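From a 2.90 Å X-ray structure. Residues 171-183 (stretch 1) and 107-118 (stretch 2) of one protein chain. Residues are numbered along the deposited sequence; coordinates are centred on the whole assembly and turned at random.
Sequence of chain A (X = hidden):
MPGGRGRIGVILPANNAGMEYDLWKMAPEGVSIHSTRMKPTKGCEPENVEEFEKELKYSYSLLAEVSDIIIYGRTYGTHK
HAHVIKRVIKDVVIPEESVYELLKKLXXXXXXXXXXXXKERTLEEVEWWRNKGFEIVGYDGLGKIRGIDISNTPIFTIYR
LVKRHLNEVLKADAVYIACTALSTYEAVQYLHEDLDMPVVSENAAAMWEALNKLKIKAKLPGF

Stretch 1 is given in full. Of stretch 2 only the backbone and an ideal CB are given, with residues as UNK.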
# COMPACT_ATOMS: atom_id res chain seq x y z
N LYS A 171 3.32 10.62 -37.71
CA LYS A 171 2.46 11.00 -38.82
C LYS A 171 1.25 10.07 -38.91
O LYS A 171 0.31 10.33 -39.66
CB LYS A 171 3.22 10.94 -40.15
CG LYS A 171 4.34 11.94 -40.27
CD LYS A 171 5.13 11.65 -41.53
CE LYS A 171 6.24 12.66 -41.74
NZ LYS A 171 7.06 12.22 -42.90
N ALA A 172 1.28 8.98 -38.15
CA ALA A 172 0.19 8.01 -38.17
C ALA A 172 -0.89 8.32 -37.14
O ALA A 172 -0.71 9.16 -36.26
CB ALA A 172 0.75 6.61 -37.93
N ASP A 173 -2.03 7.64 -37.27
CA ASP A 173 -3.13 7.82 -36.33
C ASP A 173 -2.99 6.76 -35.25
O ASP A 173 -3.58 6.88 -34.18
CB ASP A 173 -4.48 7.62 -37.03
CG ASP A 173 -4.76 8.68 -38.06
OD1 ASP A 173 -4.61 9.87 -37.72
OD2 ASP A 173 -5.13 8.32 -39.20
N ALA A 174 -2.21 5.73 -35.56
CA ALA A 174 -2.00 4.64 -34.63
C ALA A 174 -0.88 3.76 -35.14
O ALA A 174 -0.50 3.83 -36.31
CB ALA A 174 -3.27 3.81 -34.49
N VAL A 175 -0.35 2.93 -34.25
CA VAL A 175 0.72 1.99 -34.58
C VAL A 175 0.16 0.59 -34.42
O VAL A 175 -0.66 0.33 -33.53
CB VAL A 175 1.92 2.14 -33.62
CG1 VAL A 175 2.87 0.98 -33.81
CG2 VAL A 175 2.63 3.46 -33.87
N TYR A 176 0.60 -0.32 -35.28
CA TYR A 176 0.16 -1.70 -35.20
C TYR A 176 1.39 -2.60 -35.14
O TYR A 176 2.29 -2.45 -35.95
CB TYR A 176 -0.69 -2.07 -36.42
CG TYR A 176 -0.90 -3.57 -36.60
CD1 TYR A 176 -1.52 -4.34 -35.61
CD2 TYR A 176 -0.47 -4.21 -37.75
CE1 TYR A 176 -1.69 -5.72 -35.77
CE2 TYR A 176 -0.64 -5.59 -37.92
CZ TYR A 176 -1.25 -6.33 -36.92
OH TYR A 176 -1.40 -7.70 -37.09
N ILE A 177 1.42 -3.50 -34.16
CA ILE A 177 2.55 -4.42 -34.03
C ILE A 177 2.04 -5.83 -34.31
O ILE A 177 1.29 -6.40 -33.52
CB ILE A 177 3.16 -4.35 -32.61
CG1 ILE A 177 3.64 -2.93 -32.33
CG2 ILE A 177 4.33 -5.30 -32.50
CD1 ILE A 177 4.12 -2.71 -30.92
N ALA A 178 2.47 -6.38 -35.45
CA ALA A 178 2.04 -7.71 -35.88
C ALA A 178 2.68 -8.91 -35.18
O ALA A 178 3.75 -8.80 -34.59
CB ALA A 178 2.23 -7.84 -37.38
N CYS A 179 2.01 -10.05 -35.29
CA CYS A 179 2.41 -11.34 -34.73
C CYS A 179 2.10 -11.55 -33.26
O CYS A 179 2.47 -10.74 -32.40
CB CYS A 179 3.91 -11.62 -34.98
SG CYS A 179 4.28 -13.41 -35.06
N THR A 180 1.42 -12.66 -32.97
CA THR A 180 1.02 -13.00 -31.62
C THR A 180 2.14 -13.65 -30.83
O THR A 180 1.98 -13.89 -29.63
CB THR A 180 -0.18 -13.96 -31.62
OG1 THR A 180 0.19 -15.18 -32.28
CG2 THR A 180 -1.36 -13.33 -32.31
N ALA A 181 3.27 -13.92 -31.48
CA ALA A 181 4.41 -14.53 -30.78
C ALA A 181 5.14 -13.50 -29.91
O ALA A 181 5.83 -13.85 -28.97
CB ALA A 181 5.37 -15.14 -31.78
N LEU A 182 4.97 -12.22 -30.25
CA LEU A 182 5.58 -11.15 -29.49
C LEU A 182 4.77 -10.87 -28.23
O LEU A 182 3.54 -10.78 -28.28
CB LEU A 182 5.64 -9.87 -30.32
CG LEU A 182 6.67 -9.73 -31.43
CD1 LEU A 182 6.43 -8.42 -32.17
CD2 LEU A 182 8.08 -9.77 -30.85
N SER A 183 5.45 -10.76 -27.09
CA SER A 183 4.77 -10.44 -25.85
C SER A 183 4.79 -8.91 -25.80
O SER A 183 5.82 -8.30 -25.49
CB SER A 183 5.53 -11.01 -24.67
OG SER A 183 4.94 -10.57 -23.46
N UNK A 107 -11.22 5.03 -35.63
CA UNK A 107 -11.14 5.99 -36.73
C UNK A 107 -9.71 6.17 -37.21
O UNK A 107 -9.21 7.30 -37.28
CB UNK A 107 -11.72 7.34 -36.30
N UNK A 108 -9.05 5.07 -37.53
CA UNK A 108 -7.67 5.13 -37.98
C UNK A 108 -7.54 5.08 -39.50
O UNK A 108 -8.04 4.15 -40.14
CB UNK A 108 -6.87 3.98 -37.36
N UNK A 109 -6.88 6.09 -40.07
CA UNK A 109 -6.67 6.13 -41.51
C UNK A 109 -5.18 5.98 -41.84
O UNK A 109 -4.81 5.26 -42.76
CB UNK A 109 -7.22 7.43 -42.09
N UNK A 110 -4.32 6.67 -41.08
CA UNK A 110 -2.88 6.57 -41.29
C UNK A 110 -2.32 5.57 -40.28
O UNK A 110 -2.60 5.65 -39.09
CB UNK A 110 -2.20 7.93 -41.15
N UNK A 111 -1.51 4.64 -40.76
CA UNK A 111 -0.97 3.61 -39.90
C UNK A 111 0.54 3.36 -40.05
O UNK A 111 1.09 3.43 -41.16
CB UNK A 111 -1.72 2.31 -40.17
N UNK A 112 1.21 3.09 -38.93
CA UNK A 112 2.63 2.76 -38.94
C UNK A 112 2.66 1.30 -38.49
O UNK A 112 2.04 0.95 -37.48
CB UNK A 112 3.46 3.68 -38.04
N UNK A 113 3.36 0.45 -39.23
CA UNK A 113 3.40 -0.97 -38.90
C UNK A 113 4.75 -1.53 -38.45
O UNK A 113 5.76 -1.42 -39.15
CB UNK A 113 2.93 -1.76 -40.12
N UNK A 114 4.75 -2.16 -37.28
CA UNK A 114 5.96 -2.77 -36.77
C UNK A 114 5.77 -4.28 -36.80
O UNK A 114 4.70 -4.76 -36.46
CB UNK A 114 6.28 -2.27 -35.36
N UNK A 115 6.80 -5.02 -37.21
CA UNK A 115 6.71 -6.48 -37.26
C UNK A 115 8.01 -7.13 -36.78
O UNK A 115 9.02 -6.46 -36.57
CB UNK A 115 6.38 -6.94 -38.68
N UNK A 116 7.98 -8.45 -36.57
CA UNK A 116 9.21 -9.12 -36.12
C UNK A 116 9.88 -9.82 -37.30
O UNK A 116 10.97 -10.38 -37.16
CB UNK A 116 8.91 -10.13 -35.01
N UNK A 117 9.23 -9.77 -38.46
CA UNK A 117 9.70 -10.42 -39.68
C UNK A 117 10.84 -9.75 -40.43
O UNK A 117 11.33 -8.69 -40.05
CB UNK A 117 8.52 -10.55 -40.64
N UNK A 118 11.24 -10.40 -41.52
CA UNK A 118 12.31 -9.91 -42.38
C UNK A 118 11.70 -9.18 -43.57
O UNK A 118 10.59 -9.48 -43.98
CB UNK A 118 13.21 -11.06 -42.85

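The central parts of the two stretches pair as parallel strands. At position 107 phi and psi are both 53°, a left-handed conformation favoured by glycine, asparagine or aspartate, and the ideal CB has nothing of stretch 1 within 5.5 Å. The residue is N107, its end leading away.

Position 108 points sideways, its CB 4.4 Å from D173 CB and 4.6 Å from A174 CB. The small methyl of A174 leaves room for a modest apolar group such as valine, isoleucine or leucine; V108 fills it, CG2 lying 3.7 Å from A174 CB.

Position 109 points sideways, its ideal CB 3.7 Å from D173 OD2, and its N donates to D173 OD2 at 3.0 Å. A basic or polar side chain would suit the charge; R109 brings NH2 to 4.6 Å from D173 OD2, beyond a salt bridge. Position 110 points toward stretch 1, its ideal CB 3.5 Å from D173 OD2. The N of 110 donates to D173 OD2 at 2.6 Å. The O of 110 accepts from D173 N at 2.8 Å. Basic or polar chains again suit; K110 passes K171 O with CD at 3.3 Å, then leads away.

Position 111 lies on the same face as A174 and Y176, where an aliphatic chain could reach across. L111 does so: its CD1 is 3.9 Å from Y176 CB and 4.4 Å from A174 CB.

Position 112 turns to the other face, its CB 4.0 Å from A172 CB and 4.3 Å from V175 CG2; an apolar residue suits it, and a large one could extend over V175. W112 places CE3 4.1 Å from V175 CG1, and its backbone alternates N to A174 O (3.2 Å) with O to Y176 N (2.9 Å).

Position 113, back on the Y176 face, suits a beta-branched or other apolar residue; I113 CG2 meets Y176 CD2 at 4.2 Å.

At 114 an ideal CB would sit 4.1 Å from I177 CG1, so a small residue fits easily. G114 contributes backbone alone, its N bonding Y176 O at 2.8 Å and its O accepting from A178 N at 2.9 Å.

Position 115 points sideways and could be polar or small; T115 OG1 accepts from the N of 117. Position 116 faces L182 CD1 and C179, favouring a compact apolar residue: P116 packs CG 3.7 Å from C179 CB.

Position 117 begins sideways, so only a long side chain could return. Y117 does, its OH 3.4 Å from C179 CB. Position 118 is out of reach of stretch 1, which places no limit on it; I118 makes no contact.

Stretch 2 (107-118) NVRKLWIGTPYI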
# COMPACT_ATOMS: atom_id res chain seq x y z
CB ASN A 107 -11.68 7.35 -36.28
CG ASN A 107 -13.07 7.27 -35.70
OD1 ASN A 107 -14.01 6.79 -36.34
ND2 ASN A 107 -13.21 7.73 -34.46
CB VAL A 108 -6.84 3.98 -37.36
CG1 VAL A 108 -5.47 3.91 -38.00
CG2 VAL A 108 -6.72 4.19 -35.87
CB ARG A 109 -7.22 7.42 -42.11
CG ARG A 109 -8.73 7.48 -42.16
CD ARG A 109 -9.22 8.37 -43.30
NE ARG A 109 -10.08 9.47 -42.84
CZ ARG A 109 -9.69 10.42 -41.99
NH1 ARG A 109 -10.54 11.38 -41.63
NH2 ARG A 109 -8.45 10.42 -41.50
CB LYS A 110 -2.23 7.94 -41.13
CG LYS A 110 -2.57 8.89 -42.26
CD LYS A 110 -2.11 10.30 -41.97
CE LYS A 110 -2.46 11.22 -43.13
NZ LYS A 110 -2.19 12.65 -42.80
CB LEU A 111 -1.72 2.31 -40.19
CG LEU A 111 -1.48 1.07 -39.33
CD1 LEU A 111 -2.05 1.30 -37.94
CD2 LEU A 111 -2.15 -0.14 -39.96
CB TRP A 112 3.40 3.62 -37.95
CG TRP A 112 4.89 3.54 -38.19
CD1 TRP A 112 5.64 4.37 -38.97
CD2 TRP A 112 5.79 2.53 -37.70
NE1 TRP A 112 6.95 3.94 -39.00
CE2 TRP A 112 7.07 2.82 -38.23
CE3 TRP A 112 5.63 1.41 -36.87
CZ2 TRP A 112 8.19 2.03 -37.95
CZ3 TRP A 112 6.75 0.62 -36.59
CH2 TRP A 112 8.01 0.94 -37.13
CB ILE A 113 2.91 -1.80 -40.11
CG1 ILE A 113 1.47 -1.43 -40.42
CG2 ILE A 113 3.03 -3.28 -39.83
CD1 ILE A 113 0.97 -2.00 -41.73
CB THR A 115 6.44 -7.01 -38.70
OG1 THR A 115 7.68 -7.12 -39.40
CG2 THR A 115 5.54 -6.07 -39.46
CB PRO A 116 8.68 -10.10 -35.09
CG PRO A 116 7.42 -10.57 -35.73
CD PRO A 116 6.80 -9.30 -36.31
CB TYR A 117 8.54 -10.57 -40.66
CG TYR A 117 7.22 -10.94 -40.03
CD1 TYR A 117 7.10 -12.10 -39.27
CD2 TYR A 117 6.10 -10.15 -40.21
CE1 TYR A 117 5.89 -12.46 -38.70
CE2 TYR A 117 4.88 -10.49 -39.65
CZ TYR A 117 4.77 -11.65 -38.90
OH TYR A 117 3.55 -12.00 -38.37
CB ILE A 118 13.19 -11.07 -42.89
CG1 ILE A 118 12.31 -12.14 -43.52
CG2 ILE A 118 14.01 -11.65 -41.75
CD1 ILE A 118 13.09 -13.31 -44.08
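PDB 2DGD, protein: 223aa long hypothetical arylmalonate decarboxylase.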